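PDB 2NUH: periplasmic divalent cation tolerance protein from Xylella fastidiosa, which is of undetermined function but may bind copper and contribute to tolerance of divalent cations. Local coordinates for residues Y6-C12 with E55-K61; A18-S22 with C33-L37; V24-L30 with A69-L74. All blocks are in the same frame, centred on the assembly; numbering follows the deposited sequence. Where two conformers were deposited one is given.

Interaction 1: Y6-C12 with E55-K61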
ATOM      1  N   TYR A   6       8.231  -6.189   3.389  1.00 12.58           N
ATOM      2  CA  TYR A   6       7.692  -4.981   3.967  1.00 12.13           C
ATOM      3  C   TYR A   6       6.214  -4.895   3.718  1.00 12.00           C
ATOM      4  O   TYR A   6       5.730  -5.287   2.664  1.00 12.51           O
ATOM      5  CB  TYR A   6       8.354  -3.763   3.328  1.00 12.54           C
ATOM      6  CG  TYR A   6       9.712  -3.506   3.919  1.00 13.26           C
ATOM      7  CD1 TYR A   6       9.911  -2.476   4.822  1.00 13.56           C
ATOM      8  CD2 TYR A   6      10.792  -4.322   3.604  1.00 14.86           C
ATOM      9  CE1 TYR A   6      11.161  -2.247   5.383  1.00 15.30           C
ATOM     10  CE2 TYR A   6      12.029  -4.109   4.167  1.00 16.16           C
ATOM     11  CZ  TYR A   6      12.209  -3.071   5.049  1.00 16.32           C
ATOM     12  OH  TYR A   6      13.449  -2.863   5.613  1.00 18.36           O
ATOM     13  N   LEU A   7       5.512  -4.366   4.710  1.00 12.78           N
ATOM     14  CA  LEU A   7       4.097  -4.107   4.605  1.00 13.51           C
ATOM     15  C   LEU A   7       3.964  -2.606   4.478  1.00 12.43           C
ATOM     16  O   LEU A   7       4.408  -1.870   5.358  1.00 12.97           O
ATOM     17  CB  LEU A   7       3.394  -4.581   5.880  1.00 13.84           C
ATOM     18  CG  LEU A   7       1.879  -4.526   6.048  1.00 16.92           C
ATOM     19  CD1 LEU A   7       1.156  -5.182   4.895  1.00 18.03           C
ATOM     20  CD2 LEU A   7       1.517  -5.205   7.345  1.00 16.33           C
ATOM     21  N   ILE A   8       3.374  -2.148   3.382  1.00 11.58           N
ATOM     22  CA  ILE A   8       3.162  -0.718   3.201  1.00 11.78           C
ATOM     23  C   ILE A   8       1.709  -0.407   3.435  1.00 11.85           C
ATOM     24  O   ILE A   8       0.844  -1.052   2.860  1.00 11.58           O
ATOM     25  CB  ILE A   8       3.534  -0.265   1.782  1.00 11.39           C
ATOM     26  CG1 ILE A   8       4.993  -0.619   1.487  1.00 13.74           C
ATOM     27  CG2 ILE A   8       3.293   1.235   1.613  1.00 14.41           C
ATOM     28  CD1 ILE A   8       5.361  -0.434   0.031  1.00 15.03           C
ATOM     29  N   PHE A   9       1.470   0.585   4.286  1.00 11.57           N
ATOM     30  CA  PHE A   9       0.138   1.090   4.541  1.00 11.50           C
ATOM     31  C   PHE A   9      -0.084   2.312   3.690  1.00 11.66           C
ATOM     32  O   PHE A   9       0.748   3.203   3.642  1.00 11.79           O
ATOM     33  CB  PHE A   9      -0.009   1.473   6.011  1.00 11.61           C
ATOM     34  CG  PHE A   9       0.073   0.314   6.947  1.00 12.56           C
ATOM     35  CD1 PHE A   9      -1.073  -0.195   7.540  1.00 13.72           C
ATOM     36  CD2 PHE A   9       1.293  -0.266   7.249  1.00 12.90           C
ATOM     37  CE1 PHE A   9      -0.996  -1.277   8.416  1.00 15.35           C
ATOM     38  CE2 PHE A   9       1.379  -1.336   8.123  1.00 14.27           C
ATOM     39  CZ  PHE A   9       0.225  -1.846   8.694  1.00 14.44           C
ATOM     40  N   SER A  10      -1.227   2.348   3.025  1.00 11.22           N
ATOM     41  CA  SER A  10      -1.666   3.540   2.331  1.00 11.64           C
ATOM     42  C   SER A  10      -3.167   3.594   2.453  1.00 11.86           C
ATOM     43  O   SER A  10      -3.780   2.632   2.890  1.00 12.01           O
ATOM     44  CB  SER A  10      -1.272   3.487   0.857  1.00 12.72           C
ATOM     45  OG  SER A  10      -1.563   4.722   0.231  1.00 12.48           O
ATOM     46  N   THR A  11      -3.766   4.715   2.095  1.00 11.51           N
ATOM     47  CA  THR A  11      -5.209   4.773   2.004  1.00 12.45           C
ATOM     48  C   THR A  11      -5.567   5.419   0.697  1.00 13.08           C
ATOM     49  O   THR A  11      -4.767   6.171   0.138  1.00 13.79           O
ATOM     50  CB  THR A  11      -5.848   5.591   3.129  1.00 13.23           C
ATOM     51  OG1 THR A  11      -5.355   6.931   3.080  1.00 14.36           O
ATOM     52  CG2 THR A  11      -5.540   5.003   4.473  1.00 12.88           C
ATOM     53  N   CYS A  12      -6.752   5.122   0.200  1.00 13.43           N
ATOM     54  CA  CYS A  12      -7.244   5.823  -0.976  1.00 15.36           C
ATOM     55  C   CYS A  12      -8.686   6.171  -0.759  1.00 15.04           C
ATOM     56  O   CYS A  12      -9.346   5.595   0.095  1.00 13.95           O
ATOM     57  CB  CYS A  12      -7.139   5.031  -2.276  1.00 16.78           C
ATOM     58  SG  CYS A  12      -7.552   3.332  -2.115  0.50 19.45           S
ATOM     59  N   GLU A  55     -12.344   6.297   3.434  1.00 14.55           N
ATOM     60  CA  GLU A  55     -11.215   5.775   2.696  1.00 14.22           C
ATOM     61  C   GLU A  55     -11.258   4.267   2.624  1.00 13.16           C
ATOM     62  O   GLU A  55     -12.060   3.614   3.283  1.00 13.13           O
ATOM     63  CB  GLU A  55      -9.911   6.194   3.368  1.00 14.64           C
ATOM     64  CG  GLU A  55      -9.673   7.676   3.369  1.00 16.07           C
ATOM     65  CD  GLU A  55      -8.237   7.996   3.642  1.00 17.59           C
ATOM     66  OE1 GLU A  55      -7.767   7.727   4.761  1.00 17.64           O
ATOM     67  OE2 GLU A  55      -7.546   8.462   2.722  1.00 20.28           O
ATOM     68  N   ILE A  56     -10.384   3.735   1.787  1.00 12.60           N
ATOM     69  CA  ILE A  56     -10.057   2.323   1.762  1.00 12.77           C
ATOM     70  C   ILE A  56      -8.641   2.229   2.276  1.00 12.06           C
ATOM     71  O   ILE A  56      -7.771   2.967   1.819  1.00 11.84           O
ATOM     72  CB  ILE A  56     -10.072   1.789   0.327  1.00 13.44           C
ATOM     73  CG1 ILE A  56     -11.379   2.177  -0.383  1.00 15.72           C
ATOM     74  CG2 ILE A  56      -9.789   0.276   0.282  1.00 13.55           C
ATOM     75  CD1 ILE A  56     -12.604   1.590   0.228  1.00 17.93           C
ATOM     76  N   GLN A  57      -8.409   1.346   3.239  1.00 11.09           N
ATOM     77  CA  GLN A  57      -7.075   1.125   3.742  1.00 11.23           C
ATOM     78  C   GLN A  57      -6.401   0.082   2.884  1.00 11.46           C
ATOM     79  O   GLN A  57      -6.997  -0.952   2.582  1.00 12.40           O
ATOM     80  CB  GLN A  57      -7.137   0.666   5.204  1.00 11.92           C
ATOM     81  CG  GLN A  57      -5.779   0.315   5.790  1.00 12.16           C
ATOM     82  CD  GLN A  57      -4.943   1.529   6.059  1.00 13.54           C
ATOM     83  OE1 GLN A  57      -3.787   1.628   5.615  1.00 15.15           O
ATOM     84  NE2 GLN A  57      -5.512   2.468   6.772  1.00 10.26           N
ATOM     85  N   LEU A  58      -5.165   0.356   2.483  1.00 10.97           N
ATOM     86  CA  LEU A  58      -4.400  -0.606   1.719  1.00 11.12           C
ATOM     87  C   LEU A  58      -3.292  -1.174   2.561  1.00 11.04           C
ATOM     88  O   LEU A  58      -2.671  -0.466   3.362  1.00 10.91           O
ATOM     89  CB  LEU A  58      -3.775   0.034   0.479  1.00 11.31           C
ATOM     90  CG  LEU A  58      -4.716   0.691  -0.522  1.00 12.02           C
ATOM     91  CD1 LEU A  58      -3.846   1.188  -1.656  1.00 15.11           C
ATOM     92  CD2 LEU A  58      -5.738  -0.288  -1.042  1.00 13.28           C
ATOM     93  N   LEU A  59      -3.068  -2.466   2.371  1.00 10.99           N
ATOM     94  CA  LEU A  59      -1.944  -3.165   2.958  1.00 11.63           C
ATOM     95  C   LEU A  59      -1.222  -3.798   1.797  1.00 11.33           C
ATOM     96  O   LEU A  59      -1.716  -4.735   1.179  1.00 11.45           O
ATOM     97  CB  LEU A  59      -2.394  -4.257   3.934  1.00 12.29           C
ATOM     98  CG  LEU A  59      -3.094  -3.866   5.224  1.00 15.08           C
ATOM     99  CD1 LEU A  59      -3.544  -5.119   5.929  1.00 17.13           C
ATOM    100  CD2 LEU A  59      -2.160  -3.096   6.113  1.00 18.67           C
ATOM    101  N   ILE A  60      -0.057  -3.261   1.497  1.00 11.18           N
ATOM    102  CA  ILE A  60       0.692  -3.662   0.323  1.00 11.64           C
ATOM    103  C   ILE A  60       1.843  -4.520   0.776  1.00 11.75           C
ATOM    104  O   ILE A  60       2.636  -4.096   1.604  1.00 12.20           O
ATOM    105  CB  ILE A  60       1.218  -2.426  -0.392  1.00 12.11           C
ATOM    106  CG1 ILE A  60       0.044  -1.601  -0.890  1.00 11.54           C
ATOM    107  CG2 ILE A  60       2.094  -2.810  -1.562  1.00 12.91           C
ATOM    108  CD1 ILE A  60       0.378  -0.140  -1.080  1.00 12.13           C
ATOM    109  N   LYS A  61       1.946  -5.729   0.230  1.00 12.07           N
ATOM    110  CA  LYS A  61       3.010  -6.635   0.637  1.00 12.46           C
ATOM    111  C   LYS A  61       4.075  -6.632  -0.439  1.00 11.87           C
ATOM    112  O   LYS A  61       3.812  -6.940  -1.588  1.00 12.23           O
ATOM    113  CB  LYS A  61       2.469  -8.050   0.825  1.00 13.54           C
ATOM    114  CG  LYS A  61       1.910  -8.351   2.210  1.00 17.97           C
ATOM    115  CD  LYS A  61       0.546  -7.754   2.440  1.00 22.91           C
ATOM    116  CE  LYS A  61      -0.543  -8.566   1.775  1.00 24.68           C
ATOM    117  NZ  LYS A  61      -1.846  -7.884   1.896  1.00 26.61           N
TER
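Strands 6-12 and 55-61 form the central antiparallel ladder of the ferredoxin-like CutA fold, pairing Leu7 with Lys61 through to Cys12 with Ile56 at 157° between their directions. The hydrogen-bonded pairs are Ile8-Ile60, Ser10-Leu58 and Cys12-Ile56. Ile8 N reaches Ile60 O at 2.7 Å and Ile60 N returns to Ile8 O at 2.7 Å; the bond from Ser10 N to Leu58 O is longer, 3.2 Å, its donor standing above the carbonyl plane. On the face carrying Ile8 and Ile60, their CB atoms sit 3.8 Å apart, and the helices 15-27 and 67-77 cover this side. On the other face Leu7 lies alongside Lys61, its CD1 3.6 Å from Lys61 CD. Thr11 holds OG1 between its backbone N and carbonyl carbon (chi1 60°), which turns the hydroxyl to Glu55. Thr11 OG1 donates to Glu55 OE2 at 2.7 Å, meeting it from above the carboxylate plane. Tyr80 OH also bonds Glu55 OE2, and Ser42 OG bonds OE1. Three hydroxyls thus grip a buried carboxylate, which would be expected to stabilise its charged form, while the largely apolar face of Ile8, Leu58 and Ile60 packs against the helices.

Interaction 2: A18-S22 with C33-L37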
ATOM      1  N   ALA A  18      -8.442   2.199  -5.164  1.00 12.59           N
ATOM      2  CA  ALA A  18      -7.857   1.034  -4.503  1.00 13.06           C
ATOM      3  C   ALA A  18      -7.628  -0.063  -5.513  1.00 12.81           C
ATOM      4  O   ALA A  18      -6.611  -0.743  -5.464  1.00 12.46           O
ATOM      5  CB  ALA A  18      -8.765   0.547  -3.360  1.00 13.64           C
ATOM      6  N   GLU A  19      -8.571  -0.237  -6.434  1.00 12.76           N
ATOM      7  CA  GLU A  19      -8.451  -1.294  -7.425  1.00 13.36           C
ATOM      8  C   GLU A  19      -7.333  -0.975  -8.395  1.00 13.08           C
ATOM      9  O   GLU A  19      -6.559  -1.851  -8.757  1.00 13.40           O
ATOM     10  CB  GLU A  19      -9.771  -1.471  -8.166  1.00 13.92           C
ATOM     11  CG  GLU A  19     -10.907  -1.847  -7.226  1.00 19.86           C
ATOM     12  CD  GLU A  19     -12.217  -2.155  -7.926  1.00 25.72           C
ATOM     13  OE1 GLU A  19     -13.221  -2.356  -7.201  1.00 28.45           O
ATOM     14  OE2 GLU A  19     -12.246  -2.208  -9.184  1.00 28.30           O
ATOM     15  N   ILE A  20      -7.256   0.282  -8.815  1.00 13.12           N
ATOM     16  CA  ILE A  20      -6.205   0.683  -9.743  1.00 13.57           C
ATOM     17  C   ILE A  20      -4.849   0.439  -9.110  1.00 13.22           C
ATOM     18  O   ILE A  20      -3.974  -0.176  -9.704  1.00 14.31           O
ATOM     19  CB  ILE A  20      -6.339   2.156 -10.141  1.00 13.88           C
ATOM     20  CG1 ILE A  20      -7.607   2.362 -10.972  1.00 15.10           C
ATOM     21  CG2 ILE A  20      -5.102   2.647 -10.914  1.00 15.50           C
ATOM     22  CD1 ILE A  20      -8.047   3.795 -11.014  1.00 15.90           C
ATOM     23  N   ILE A  21      -4.681   0.911  -7.881  1.00 12.75           N
ATOM     24  CA  ILE A  21      -3.389   0.779  -7.220  1.00 12.86           C
ATOM     25  C   ILE A  21      -3.052  -0.680  -6.995  1.00 12.75           C
ATOM     26  O   ILE A  21      -1.925  -1.119  -7.247  1.00 13.08           O
ATOM     27  CB  ILE A  21      -3.372   1.564  -5.903  1.00 12.79           C
ATOM     28  CG1 ILE A  21      -3.277   3.060  -6.206  1.00 14.32           C
ATOM     29  CG2 ILE A  21      -2.201   1.120  -5.012  1.00 13.63           C
ATOM     30  CD1 ILE A  21      -3.787   3.943  -5.071  1.00 16.52           C
ATOM     31  N   SER A  22      -4.029  -1.432  -6.511  1.00 12.60           N
ATOM     32  CA  SER A  22      -3.808  -2.840  -6.229  1.00 12.77           C
ATOM     33  C   SER A  22      -3.400  -3.582  -7.486  1.00 13.27           C
ATOM     34  O   SER A  22      -2.408  -4.328  -7.494  1.00 13.45           O
ATOM     35  CB  SER A  22      -5.088  -3.459  -5.679  1.00 12.50           C
ATOM     36  OG  SER A  22      -5.399  -2.925  -4.410  1.00 14.61           O
ATOM     37  N   CYS A  33       1.086  -8.669  -3.345  1.00 13.35           N
ATOM     38  CA  CYS A  33      -0.339  -8.649  -3.095  1.00 13.81           C
ATOM     39  C   CYS A  33      -0.683  -7.346  -2.430  1.00 12.30           C
ATOM     40  O   CYS A  33       0.151  -6.719  -1.784  1.00 12.30           O
ATOM     41  CB  CYS A  33      -0.774  -9.873  -2.269  1.00 15.16           C
ATOM     42  SG  CYS A  33      -2.278  -9.756  -1.238  0.50 16.19           S
ATOM     43  N   VAL A  34      -1.919  -6.923  -2.633  1.00 11.27           N
ATOM     44  CA  VAL A  34      -2.412  -5.735  -1.962  1.00 11.03           C
ATOM     45  C   VAL A  34      -3.770  -6.059  -1.399  1.00 10.79           C
ATOM     46  O   VAL A  34      -4.635  -6.573  -2.122  1.00 10.61           O
ATOM     47  CB  VAL A  34      -2.543  -4.546  -2.921  1.00 10.60           C
ATOM     48  CG1 VAL A  34      -3.141  -3.356  -2.189  1.00 12.03           C
ATOM     49  CG2 VAL A  34      -1.183  -4.180  -3.510  1.00 12.20           C
ATOM     50  N   THR A  35      -3.954  -5.794  -0.108  1.00 10.28           N
ATOM     51  CA  THR A  35      -5.239  -6.002   0.519  1.00 10.94           C
ATOM     52  C   THR A  35      -5.895  -4.669   0.782  1.00 11.26           C
ATOM     53  O   THR A  35      -5.264  -3.740   1.283  1.00 11.51           O
ATOM     54  CB  THR A  35      -5.061  -6.776   1.824  1.00 11.34           C
ATOM     55  OG1 THR A  35      -4.479  -8.047   1.509  1.00 12.43           O
ATOM     56  CG2 THR A  35      -6.388  -6.993   2.540  1.00 12.28           C
ATOM     57  N   GLN A  36      -7.170  -4.588   0.437  1.00 11.47           N
ATOM     58  CA  GLN A  36      -7.960  -3.404   0.674  1.00 12.99           C
ATOM     59  C   GLN A  36      -8.908  -3.698   1.799  1.00 13.60           C
ATOM     60  O   GLN A  36      -9.538  -4.759   1.827  1.00 14.32           O
ATOM     61  CB  GLN A  36      -8.860  -3.125  -0.509  1.00 13.63           C
ATOM     62  CG  GLN A  36      -8.250  -2.919  -1.826  1.00 16.63           C
ATOM     63  CD  GLN A  36      -9.304  -3.062  -2.901  1.00 17.80           C
ATOM     64  OE1 GLN A  36     -10.426  -2.533  -2.789  1.00 19.46           O
ATOM     65  NE2 GLN A  36      -8.967  -3.806  -3.930  1.00 18.19           N
ATOM     66  N   LEU A  37      -9.035  -2.733   2.693  1.00 13.90           N
ATOM     67  CA  LEU A  37      -9.988  -2.802   3.781  1.00 15.29           C
ATOM     68  C   LEU A  37     -10.929  -1.616   3.600  1.00 16.40           C
ATOM     69  O   LEU A  37     -10.529  -0.470   3.771  1.00 14.90           O
ATOM     70  CB  LEU A  37      -9.262  -2.762   5.130  1.00 15.81           C
ATOM     71  CG  LEU A  37      -8.008  -3.638   5.336  1.00 17.59           C
ATOM     72  CD1 LEU A  37      -7.295  -3.363   6.659  1.00 19.34           C
ATOM     73  CD2 LEU A  37      -8.353  -5.100   5.255  1.00 20.05           C
TER
HETATM   74  O   HOH W   1      -6.763  -5.356  -3.382  1.00 14.83           O
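Ser22 of helix 18-22 and Val34 of strand 33-37 face each other with the CB of each directed at the other segment, and the hydroxyl of Ser22 comes in over one branch of the valine. Ser22 OG lies 3.2 Å from Val34 CG1, the branch held anti to the backbone N (chi1 177°), while Val34 CG2 sits beside the Ser22 backbone, 4.0 Å from its CA. The hydroxyl is turned back along its own helix: Ser22 OG donates to Ala18 O at 2.7 Å, and Ser22 N reaches the same oxygen from the opposite face of its carbonyl plane. Here the first helix of the ferredoxin-like CutA fold packs on the sheet, running nearly antiparallel to strand 33-37 at 166°, with the short axes 9.0 Å apart. Gln36, two residues further along the strand and on the same side, reaches over toward the helix with its chain extended beyond CG. Its amide comes to rest by the methyl of Ala18, Gln36 OE1 standing 3.5 Å from Ala18 CB, and its side chain also touches Ile56 and Leu58 of strand 50-63. A water bridges the polar atoms of the two elements. It donates to Ser22 OG at 3.0 Å and to Val34 O at 2.8 Å, and accepts from Gln36 NE2 at 2.7 Å.

Interaction 3: V24-L30 with A69-L74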
ATOM      1  N   VAL A  24      -2.299  -2.432 -10.417  1.00 13.17           N
ATOM      2  CA  VAL A  24      -1.063  -1.990 -11.057  1.00 13.12           C
ATOM      3  C   VAL A  24       0.164  -2.438 -10.283  1.00 12.75           C
ATOM      4  O   VAL A  24       1.126  -2.908 -10.855  1.00 12.55           O
ATOM      5  CB  VAL A  24      -1.029  -0.475 -11.283  1.00 13.52           C
ATOM      6  CG1 VAL A  24       0.366  -0.030 -11.713  1.00 14.78           C
ATOM      7  CG2 VAL A  24      -2.043  -0.107 -12.354  1.00 14.64           C
ATOM      8  N   LEU A  25       0.127  -2.298  -8.961  1.00 11.89           N
ATOM      9  CA  LEU A  25       1.294  -2.700  -8.189  1.00 11.93           C
ATOM     10  C   LEU A  25       1.590  -4.185  -8.352  1.00 11.53           C
ATOM     11  O   LEU A  25       2.751  -4.574  -8.413  1.00 12.13           O
ATOM     12  CB  LEU A  25       1.107  -2.377  -6.712  1.00 11.99           C
ATOM     13  CG  LEU A  25       1.149  -0.886  -6.379  1.00 13.27           C
ATOM     14  CD1 LEU A  25       1.035  -0.695  -4.868  1.00 13.05           C
ATOM     15  CD2 LEU A  25       2.427  -0.238  -6.901  1.00 14.90           C
ATOM     16  N   VAL A  26       0.543  -5.002  -8.412  1.00 12.25           N
ATOM     17  CA  VAL A  26       0.733  -6.438  -8.587  1.00 12.75           C
ATOM     18  C   VAL A  26       1.150  -6.727 -10.027  1.00 13.08           C
ATOM     19  O   VAL A  26       2.096  -7.473 -10.258  1.00 14.23           O
ATOM     20  CB  VAL A  26      -0.533  -7.230  -8.204  1.00 12.44           C
ATOM     21  CG1 VAL A  26      -0.377  -8.711  -8.553  1.00 14.47           C
ATOM     22  CG2 VAL A  26      -0.823  -7.065  -6.722  1.00 13.24           C
ATOM     23  N   GLN A  27       0.485  -6.093 -10.988  1.00 13.91           N
ATOM     24  CA  GLN A  27       0.784  -6.354 -12.390  1.00 14.93           C
ATOM     25  C   GLN A  27       2.212  -6.001 -12.711  1.00 14.82           C
ATOM     26  O   GLN A  27       2.886  -6.719 -13.451  1.00 15.09           O
ATOM     27  CB  GLN A  27      -0.107  -5.504 -13.274  1.00 15.90           C
ATOM     28  CG  GLN A  27      -1.444  -6.088 -13.494  1.00 19.38           C
ATOM     29  CD  GLN A  27      -2.426  -5.082 -14.036  1.00 22.69           C
ATOM     30  OE1 GLN A  27      -2.211  -3.868 -13.951  1.00 24.73           O
ATOM     31  NE2 GLN A  27      -3.516  -5.581 -14.597  1.00 25.24           N
ATOM     32  N   GLU A  28       2.665  -4.882 -12.159  1.00 14.05           N
ATOM     33  CA  GLU A  28       4.015  -4.414 -12.421  1.00 14.37           C
ATOM     34  C   GLU A  28       5.060  -5.028 -11.522  1.00 14.16           C
ATOM     35  O   GLU A  28       6.213  -4.605 -11.520  1.00 14.38           O
ATOM     36  CB  GLU A  28       4.078  -2.898 -12.355  1.00 14.26           C
ATOM     37  CG  GLU A  28       3.207  -2.281 -13.421  1.00 15.39           C
ATOM     38  CD  GLU A  28       3.212  -0.788 -13.422  1.00 16.48           C
ATOM     39  OE1 GLU A  28       3.876  -0.165 -12.560  1.00 16.83           O
ATOM     40  OE2 GLU A  28       2.516  -0.235 -14.298  1.00 16.85           O
ATOM     41  N   ARG A  29       4.637  -6.022 -10.742  1.00 13.57           N
ATOM     42  CA  ARG A  29       5.531  -6.763  -9.859  1.00 13.99           C
ATOM     43  C   ARG A  29       6.265  -5.841  -8.897  1.00 13.46           C
ATOM     44  O   ARG A  29       7.449  -5.989  -8.625  1.00 13.64           O
ATOM     45  CB  ARG A  29       6.488  -7.648 -10.663  1.00 14.62           C
ATOM     46  CG  ARG A  29       5.739  -8.694 -11.455  1.00 18.15           C
ATOM     47  CD  ARG A  29       6.652  -9.700 -12.134  1.00 24.27           C
ATOM     48  NE  ARG A  29       5.871 -10.601 -12.983  1.00 28.23           N
ATOM     49  CZ  ARG A  29       5.339 -11.752 -12.581  1.00 30.12           C
ATOM     50  NH1 ARG A  29       5.498 -12.172 -11.330  1.00 29.98           N
ATOM     51  NH2 ARG A  29       4.642 -12.491 -13.437  1.00 31.06           N
ATOM     52  N   LEU A  30       5.528  -4.870  -8.383  1.00 12.84           N
ATOM     53  CA  LEU A  30       6.053  -4.005  -7.341  1.00 12.51           C
ATOM     54  C   LEU A  30       5.585  -4.461  -5.978  1.00 12.71           C
ATOM     55  O   LEU A  30       6.154  -4.082  -4.964  1.00 12.84           O
ATOM     56  CB  LEU A  30       5.624  -2.564  -7.582  1.00 12.54           C
ATOM     57  CG  LEU A  30       6.074  -2.015  -8.928  1.00 13.32           C
ATOM     58  CD1 LEU A  30       5.628  -0.589  -9.041  1.00 13.56           C
ATOM     59  CD2 LEU A  30       7.583  -2.100  -9.103  1.00 15.14           C
ATOM     60  N   ALA A  69       9.945   1.667  -5.161  1.00 10.50           N
ATOM     61  CA  ALA A  69       9.212   1.650  -6.418  1.00 10.87           C
ATOM     62  C   ALA A  69       7.713   1.521  -6.188  1.00 10.82           C
ATOM     63  O   ALA A  69       6.908   2.136  -6.878  1.00 11.35           O
ATOM     64  CB  ALA A  69       9.699   0.528  -7.301  1.00 11.75           C
ATOM     65  N   ALA A  70       7.331   0.700  -5.221  1.00 10.84           N
ATOM     66  CA  ALA A  70       5.923   0.534  -4.922  1.00 10.36           C
ATOM     67  C   ALA A  70       5.348   1.858  -4.420  1.00 10.77           C
ATOM     68  O   ALA A  70       4.243   2.256  -4.791  1.00 10.68           O
ATOM     69  CB  ALA A  70       5.728  -0.559  -3.887  1.00 11.73           C
ATOM     70  N   ILE A  71       6.108   2.538  -3.567  1.00 10.38           N
ATOM     71  CA  ILE A  71       5.628   3.796  -3.027  1.00 10.99           C
ATOM     72  C   ILE A  71       5.518   4.860  -4.104  1.00 11.39           C
ATOM     73  O   ILE A  71       4.538   5.601  -4.153  1.00 12.06           O
ATOM     74  CB  ILE A  71       6.509   4.291  -1.877  1.00 10.55           C
ATOM     75  CG1 ILE A  71       6.265   3.399  -0.646  1.00 11.05           C
ATOM     76  CG2 ILE A  71       6.181   5.765  -1.545  1.00 12.03           C
ATOM     77  CD1 ILE A  71       7.210   3.661   0.536  1.00 13.15           C
ATOM     78  N   THR A  72       6.509   4.931  -4.984  1.00 11.58           N
ATOM     79  CA  THR A  72       6.470   5.984  -5.970  1.00 11.99           C
ATOM     80  C   THR A  72       5.412   5.671  -7.010  1.00 11.96           C
ATOM     81  O   THR A  72       4.711   6.572  -7.469  1.00 11.43           O
ATOM     82  CB  THR A  72       7.843   6.235  -6.628  1.00 13.32           C
ATOM     83  OG1 THR A  72       8.253   5.076  -7.336  1.00 15.73           O
ATOM     84  CG2 THR A  72       8.888   6.529  -5.589  1.00 12.92           C
ATOM     85  N   ARG A  73       5.254   4.399  -7.372  1.00 11.36           N
ATOM     86  CA  ARG A  73       4.195   4.063  -8.319  1.00 10.98           C
ATOM     87  C   ARG A  73       2.820   4.289  -7.701  1.00 11.67           C
ATOM     88  O   ARG A  73       1.903   4.786  -8.349  1.00 11.23           O
ATOM     89  CB  ARG A  73       4.335   2.620  -8.787  1.00 11.86           C
ATOM     90  CG  ARG A  73       3.412   2.247  -9.928  1.00 12.20           C
ATOM     91  CD  ARG A  73       3.737   3.033 -11.190  1.00 14.71           C
ATOM     92  NE  ARG A  73       3.009   2.442 -12.304  1.00 14.47           N
ATOM     93  CZ  ARG A  73       2.186   3.100 -13.102  1.00 14.10           C
ATOM     94  NH1 ARG A  73       1.555   2.426 -14.054  1.00 14.01           N
ATOM     95  NH2 ARG A  73       2.009   4.411 -12.967  1.00 14.11           N
ATOM     96  N   LEU A  74       2.682   3.931  -6.432  1.00 11.59           N
ATOM     97  CA  LEU A  74       1.470   4.256  -5.692  1.00 12.42           C
ATOM     98  C   LEU A  74       1.175   5.750  -5.807  1.00 12.15           C
ATOM     99  O   LEU A  74       0.046   6.153  -6.091  1.00 11.96           O
ATOM    100  CB  LEU A  74       1.660   3.846  -4.230  1.00 12.77           C
ATOM    101  CG  LEU A  74       0.738   4.345  -3.126  1.00 15.54           C
ATOM    102  CD1 LEU A  74      -0.545   3.588  -3.163  1.00 19.08           C
ATOM    103  CD2 LEU A  74       1.425   4.148  -1.773  1.00 15.30           C
TER
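Arg73 of helix 69-74 stretches across to segment 24-30, where helix 15-27 ends, and meets first leucines and then a carboxylate along its side chain. Its CB starts on apolar ground: Arg73 CB lies 3.5 Å from Leu30 CD1, with Leu25 CD2 also in contact, the leucine and arginine chains of that second pair running in opposite senses. With chi1 near -171° CG swings opposite the amide nitrogen, and the bend at chi2 (65°) carries the chain over Leu30 and on to Glu28; Arg73 CG lies between Leu30 CD1, at 3.7 Å, and Glu28 OE1, at 3.6 Å. CD continues along the same oxygen, 3.5 Å from Glu28 OE1. At the tip the guanidinium grips Glu28 side-on with two nitrogens: Arg73 NE donates to Glu28 OE1 at 2.8 Å and Arg73 NH1 to Glu28 OE2 at 2.8 Å. Both bonds are fairly straight and both oxygens are met on the syn side, with carboxylate and guanidinium planes only 10° apart. Val24 CG1 packs 3.6 Å from Arg73 NH1, its side chain set roughly perpendicular to the arginine.

Beneath this ion pair Leu30 packs against the side of helix 67-77, its CD2 lying 3.8 Å from Ala69 CB and its CB facing the methyl of Ala70. Leu30 is brought there by a Schellman motif that closes helix 15-27: Leu30 N bonds Leu25 O, Arg29 N bonds Val26 O, and Arg29 has positive phi. Leu30 O is in turn taken by Thr62 OG1 from strand 50-63. The coplanar two-bond grip fixes the rotation of both charged groups and ties the end of one helix to the side of the other, while the aliphatic stem of Arg73 packs over Leu25 and Leu30.

Overall arrangement
The three contacts lie within one ferredoxin-like CutA domain, layering two helices on one face of an antiparallel sheet. Interaction 1, about 3 Å from the chain centre, joins strands 5-12 and 50-63. Interaction 2, whose centre is about 7 Å from that of interaction 1, is nested in the loop that interaction 1 closes and sets helix 15-27 against strand 33-38, another neighbour of strand 50-63. Interaction 3, its centre about 12 Å from that of interaction 1 and 11 Å from that of interaction 2, pairs the end of that helix with helix 67-77, which follows strand 50-63. Ile21 meets Leu74, Ile8 meets Ala70 and Ile60 meets Leu25, so the sheet and both helices share one continuous core.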